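Local coordinates for FAD:protein FMN transferase (PDB 5MGY) that probably transfers FMN from FAD onto a threonine side chain of a target protein, a magnesium-dependent flavinylation that also releases AMP, at residues V62-M76 with D143-F155. Sequence-based numbering, arbitrary orientation.
Sequences VERFNALPAGSCEPM and DRLCKAVALQLDF
Lys147 NZ is gripped by three backbone carbonyls: it donates to Phe65 O (2.7 Å) and Leu68 O of 62-76, the latter met from well above its carbonyl plane, and to Leu151 O of its own segment. The ammonium also lies over one face of the Phe65 ring, a cation-pi contact 4.6 Å from NZ to the centroid, while the aliphatic chain brings CD to 3.4 Å from Phe65 CZ. Leu145 CD1 covers the opposite face, a CH-pi contact almost over the ring centre; Phe65 holds its CG anti to the backbone N (chi1 -172°), which sends the ring between Lys147 and Leu145. A methionine in place of Lys147 would probably leave the carbonyls of Phe65, Leu68 and Leu151 without their common charged donor. Beside this, the Asn66 amide clasps the backbone of Leu153: OD1 accepts from Leu153 N (2.8 Å) and ND2 donates to Leu153 O (3.1 Å), in the carbonyl plane, with Glu63 OE2 as a second acceptor for ND2. Further out, the Cys73-Cys146 disulfide (SG to SG 2.1 Å) staples a non-hydrogen-bonded pair of antiparallel strands 73-75 and 144-147, tying together a small sheet, completed by 138-141, that is separate from the eight-stranded one. The Phe155 side chain lies about 10 Å from the magnesium ion; Val80 and Val84 of helix 78-93 pack on Leu145, while Leu138 meets Leu153.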
loop_
_atom_site.group_PDB
_atom_site.type_symbol
_atom_site.label_atom_id
_atom_site.label_comp_id
_atom_site.label_asym_id
_atom_site.label_seq_id
_atom_site.Cartn_x
_atom_site.Cartn_y
_atom_site.Cartn_z
ATOM N N VAL A 62 -9.727 -10.070 11.405
ATOM C CA VAL A 62 -10.128 -10.262 10.035
ATOM C C VAL A 62 -10.295 -11.728 9.765
ATOM O O VAL A 62 -11.201 -12.051 9.076
ATOM C CB VAL A 62 -9.179 -9.616 9.023
ATOM C CG1 VAL A 62 -7.822 -10.258 9.052
ATOM C CG2 VAL A 62 -9.696 -9.765 7.624
ATOM N N GLU A 63 -9.482 -12.625 10.320
ATOM C CA GLU A 63 -9.710 -14.091 10.077
ATOM C C GLU A 63 -10.947 -14.668 10.737
ATOM O O GLU A 63 -11.531 -15.632 10.208
ATOM C CB GLU A 63 -8.516 -14.983 10.423
ATOM C CG GLU A 63 -7.423 -14.986 9.345
ATOM C CD GLU A 63 -7.794 -15.676 8.029
ATOM O OE1 GLU A 63 -7.837 -16.912 8.021
ATOM O OE2 GLU A 63 -7.972 -14.991 6.995
ATOM N N ARG A 64 -11.339 -14.094 11.869
ATOM C CA ARG A 64 -12.592 -14.445 12.473
ATOM C C ARG A 64 -13.763 -14.052 11.539
ATOM O O ARG A 64 -14.650 -14.863 11.290
ATOM C CB ARG A 64 -12.694 -13.769 13.833
ATOM C CG ARG A 64 -13.861 -14.243 14.679
ATOM C CD ARG A 64 -13.948 -13.500 15.984
ATOM N NE ARG A 64 -14.589 -12.171 15.825
ATOM C CZ ARG A 64 -13.992 -10.995 15.998
ATOM N NH1 ARG A 64 -12.696 -10.958 16.321
ATOM N NH2 ARG A 64 -14.694 -9.863 15.828
ATOM N N PHE A 65 -13.728 -12.821 11.012
ATOM C CA PHE A 65 -14.683 -12.357 9.965
ATOM C C PHE A 65 -14.678 -13.211 8.694
ATOM O O PHE A 65 -15.717 -13.585 8.172
ATOM C CB PHE A 65 -14.403 -10.923 9.563
ATOM C CG PHE A 65 -15.444 -10.352 8.670
ATOM C CD1 PHE A 65 -16.699 -10.063 9.172
ATOM C CD2 PHE A 65 -15.191 -10.149 7.323
ATOM C CE1 PHE A 65 -17.687 -9.578 8.361
ATOM C CE2 PHE A 65 -16.171 -9.665 6.506
ATOM C CZ PHE A 65 -17.416 -9.379 7.021
ATOM N N ASN A 66 -13.497 -13.564 8.231
ATOM C CA ASN A 66 -13.381 -14.378 7.012
ATOM C C ASN A 66 -13.941 -15.768 7.151
ATOM O O ASN A 66 -14.375 -16.331 6.173
ATOM C CB ASN A 66 -11.918 -14.469 6.519
ATOM C CG ASN A 66 -11.402 -13.167 5.979
ATOM O OD1 ASN A 66 -12.118 -12.172 5.859
ATOM N ND2 ASN A 66 -10.128 -13.155 5.702
ATOM N N ALA A 67 -13.926 -16.324 8.361
ATOM C CA ALA A 67 -14.461 -17.688 8.548
ATOM C C ALA A 67 -15.982 -17.757 8.481
ATOM O O ALA A 67 -16.513 -18.796 8.167
ATOM C CB ALA A 67 -13.959 -18.270 9.819
ATOM N N LEU A 68 -16.664 -16.648 8.740
ATOM C CA LEU A 68 -18.092 -16.618 8.794
ATOM C C LEU A 68 -18.766 -16.879 7.446
ATOM O O LEU A 68 -18.167 -16.731 6.414
ATOM C CB LEU A 68 -18.539 -15.281 9.357
ATOM C CG LEU A 68 -18.730 -15.052 10.877
ATOM C CD1 LEU A 68 -17.991 -15.984 11.835
ATOM C CD2 LEU A 68 -18.402 -13.626 11.225
ATOM N N PRO A 69 -20.020 -17.330 7.474
ATOM C CA PRO A 69 -20.776 -17.643 6.272
ATOM C C PRO A 69 -21.521 -16.430 5.729
ATOM O O PRO A 69 -21.779 -15.486 6.462
ATOM C CB PRO A 69 -21.804 -18.627 6.815
ATOM C CG PRO A 69 -22.143 -18.067 8.143
ATOM C CD PRO A 69 -20.790 -17.700 8.692
ATOM N N ALA A 70 -21.941 -16.513 4.482
ATOM C CA ALA A 70 -22.816 -15.495 3.905
ATOM C C ALA A 70 -23.950 -15.062 4.793
ATOM O O ALA A 70 -24.495 -15.850 5.522
ATOM C CB ALA A 70 -23.411 -15.997 2.612
ATOM N N GLY A 71 -24.305 -13.791 4.710
ATOM C CA GLY A 71 -25.359 -13.230 5.565
ATOM C C GLY A 71 -24.950 -12.763 6.941
ATOM O O GLY A 71 -25.770 -12.148 7.596
ATOM N N SER A 72 -23.712 -13.001 7.366
ATOM C CA SER A 72 -23.269 -12.624 8.701
ATOM C C SER A 72 -23.032 -11.130 8.864
ATOM O O SER A 72 -22.522 -10.517 7.956
ATOM C CB SER A 72 -21.982 -13.347 9.055
ATOM O OG SER A 72 -22.257 -14.724 9.273
ATOM N N CYS A 73 -23.492 -10.569 9.996
ATOM C CA CYS A 73 -22.992 -9.341 10.629
ATOM C C CYS A 73 -22.224 -9.758 11.890
ATOM O O CYS A 73 -22.669 -10.588 12.662
ATOM C CB CYS A 73 -24.120 -8.377 10.983
ATOM S SG CYS A 73 -24.915 -7.651 9.516
ATOM N N GLU A 74 -21.053 -9.187 12.075
ATOM C CA GLU A 74 -20.157 -9.551 13.136
ATOM C C GLU A 74 -19.483 -8.300 13.668
ATOM O O GLU A 74 -18.968 -7.492 12.874
ATOM C CB GLU A 74 -19.130 -10.488 12.596
ATOM C CG GLU A 74 -18.079 -10.907 13.601
ATOM C CD GLU A 74 -18.522 -12.009 14.572
ATOM O OE1 GLU A 74 -19.705 -12.424 14.537
ATOM O OE2 GLU A 74 -17.671 -12.516 15.348
ATOM N N PRO A 75 -19.464 -8.114 15.014
ATOM C CA PRO A 75 -18.752 -6.914 15.522
ATOM C C PRO A 75 -17.248 -6.939 15.169
ATOM O O PRO A 75 -16.626 -8.018 15.143
ATOM C CB PRO A 75 -18.992 -6.969 17.039
ATOM C CG PRO A 75 -20.094 -7.933 17.236
ATOM C CD PRO A 75 -20.012 -8.913 16.117
ATOM N N MET A 76 -16.706 -5.771 14.835
ATOM C CA MET A 76 -15.285 -5.656 14.429
ATOM C C MET A 76 -14.648 -4.420 15.016
ATOM O O MET A 76 -15.308 -3.375 15.212
ATOM C CB MET A 76 -15.100 -5.581 12.889
ATOM C CG MET A 76 -15.562 -6.782 12.096
ATOM S SD MET A 76 -14.645 -8.260 12.470
ATOM C CE MET A 76 -13.156 -7.895 11.619
ATOM N N ASP A 143 -21.064 -0.808 14.727
ATOM C CA ASP A 143 -19.767 -1.359 14.998
ATOM C C ASP A 143 -19.658 -2.746 14.367
ATOM O O ASP A 143 -18.727 -3.503 14.681
ATOM C CB ASP A 143 -19.533 -1.408 16.507
ATOM C CG ASP A 143 -20.561 -2.371 17.276
ATOM O OD1 ASP A 143 -21.824 -2.278 17.055
ATOM O OD2 ASP A 143 -20.087 -3.221 18.096
ATOM N N ARG A 144 -20.616 -3.114 13.505
ATOM C CA ARG A 144 -20.575 -4.431 12.840
ATOM C C ARG A 144 -20.140 -4.290 11.373
ATOM O O ARG A 144 -20.407 -3.253 10.769
ATOM C CB ARG A 144 -21.936 -5.121 12.927
ATOM C CG ARG A 144 -22.355 -5.516 14.339
ATOM C CD ARG A 144 -23.784 -5.126 14.684
ATOM N NE ARG A 144 -24.783 -6.080 14.176
ATOM C CZ ARG A 144 -25.733 -5.824 13.255
ATOM N NH1 ARG A 144 -25.865 -4.611 12.709
ATOM N NH2 ARG A 144 -26.585 -6.800 12.885
ATOM N N LEU A 145 -19.442 -5.315 10.854
ATOM C CA LEU A 145 -19.182 -5.475 9.431
ATOM C C LEU A 145 -20.109 -6.532 8.946
ATOM O O LEU A 145 -20.134 -7.585 9.541
ATOM C CB LEU A 145 -17.818 -6.059 9.159
ATOM C CG LEU A 145 -16.623 -5.287 8.665
ATOM C CD1 LEU A 145 -15.604 -6.248 8.103
ATOM C CD2 LEU A 145 -17.086 -4.290 7.617
ATOM N N CYS A 146 -20.767 -6.316 7.816
ATOM C CA CYS A 146 -21.700 -7.284 7.286
ATOM C C CYS A 146 -21.230 -7.811 5.961
ATOM O O CYS A 146 -20.579 -7.097 5.183
ATOM C CB CYS A 146 -23.061 -6.671 7.174
ATOM S SG CYS A 146 -23.575 -6.151 8.814
ATOM N N LYS A 147 -21.545 -9.077 5.703
ATOM C CA LYS A 147 -21.244 -9.647 4.421
ATOM C C LYS A 147 -22.411 -10.405 3.832
ATOM O O LYS A 147 -22.937 -11.306 4.482
ATOM C CB LYS A 147 -19.999 -10.513 4.497
ATOM C CG LYS A 147 -20.098 -11.793 5.283
ATOM C CD LYS A 147 -18.694 -12.203 5.646
ATOM C CE LYS A 147 -18.477 -13.674 5.570
ATOM N NZ LYS A 147 -17.065 -14.013 5.853
ATOM N N ALA A 148 -22.786 -10.046 2.590
ATOM C CA ALA A 148 -23.901 -10.667 1.895
ATOM C C ALA A 148 -23.563 -11.958 1.153
ATOM O O ALA A 148 -24.462 -12.712 0.836
ATOM C CB ALA A 148 -24.498 -9.707 0.952
ATOM N N VAL A 149 -22.283 -12.197 0.867
ATOM C CA VAL A 149 -21.778 -13.445 0.319
ATOM C C VAL A 149 -20.631 -13.917 1.218
ATOM O O VAL A 149 -20.207 -13.172 2.058
ATOM C CB VAL A 149 -21.261 -13.255 -1.163
ATOM C CG1 VAL A 149 -22.259 -12.506 -2.063
ATOM C CG2 VAL A 149 -19.913 -12.572 -1.213
ATOM N N ALA A 150 -20.069 -15.102 1.006
ATOM C CA ALA A 150 -18.946 -15.589 1.870
ATOM C C ALA A 150 -17.642 -14.880 1.603
ATOM O O ALA A 150 -16.671 -15.544 1.209
ATOM C CB ALA A 150 -18.712 -17.118 1.744
ATOM N N LEU A 151 -17.614 -13.580 1.882
ATOM C CA LEU A 151 -16.411 -12.737 1.652
ATOM C C LEU A 151 -15.194 -13.097 2.489
ATOM O O LEU A 151 -15.284 -13.382 3.697
ATOM C CB LEU A 151 -16.694 -11.238 1.906
ATOM C CG LEU A 151 -17.678 -10.525 0.955
ATOM C CD1 LEU A 151 -17.847 -9.067 1.344
ATOM C CD2 LEU A 151 -17.262 -10.640 -0.493
ATOM N N GLN A 152 -14.055 -13.039 1.842
ATOM C CA GLN A 152 -12.820 -13.065 2.582
ATOM C C GLN A 152 -12.012 -11.798 2.265
ATOM O O GLN A 152 -11.694 -11.519 1.104
ATOM C CB GLN A 152 -12.108 -14.344 2.272
ATOM C CG GLN A 152 -13.003 -15.521 2.553
ATOM C CD GLN A 152 -12.189 -16.797 2.688
ATOM O OE1 GLN A 152 -11.641 -17.316 1.702
ATOM N NE2 GLN A 152 -12.071 -17.294 3.923
ATOM N N LEU A 153 -11.741 -11.032 3.318
ATOM C CA LEU A 153 -11.020 -9.799 3.215
ATOM C C LEU A 153 -9.536 -9.973 3.282
ATOM O O LEU A 153 -9.036 -10.958 3.811
ATOM C CB LEU A 153 -11.467 -8.864 4.310
ATOM C CG LEU A 153 -12.982 -8.567 4.312
ATOM C CD1 LEU A 153 -13.331 -7.461 5.301
ATOM C CD2 LEU A 153 -13.481 -8.230 2.933
ATOM N N ASP A 154 -8.843 -9.026 2.663
ATOM C CA ASP A 154 -7.368 -8.919 2.674
ATOM C C ASP A 154 -7.013 -7.421 2.593
ATOM O O ASP A 154 -7.447 -6.707 1.689
ATOM C CB ASP A 154 -6.714 -9.671 1.496
ATOM C CG ASP A 154 -5.186 -9.782 1.630
ATOM O OD1 ASP A 154 -4.579 -10.889 1.468
ATOM O OD2 ASP A 154 -4.584 -8.757 1.939
ATOM N N PHE A 155 -6.194 -6.966 3.518
ATOM C CA PHE A 155 -5.967 -5.573 3.671
ATOM C C PHE A 155 -4.595 -5.153 3.165
ATOM O O PHE A 155 -4.200 -3.995 3.343
ATOM C CB PHE A 155 -6.164 -5.194 5.179
ATOM C CG PHE A 155 -7.615 -5.118 5.584
ATOM C CD1 PHE A 155 -8.427 -4.057 5.165
ATOM C CD2 PHE A 155 -8.164 -6.116 6.348
ATOM C CE1 PHE A 155 -9.765 -4.026 5.497
ATOM C CE2 PHE A 155 -9.498 -6.089 6.690
ATOM C CZ PHE A 155 -10.311 -5.048 6.258
#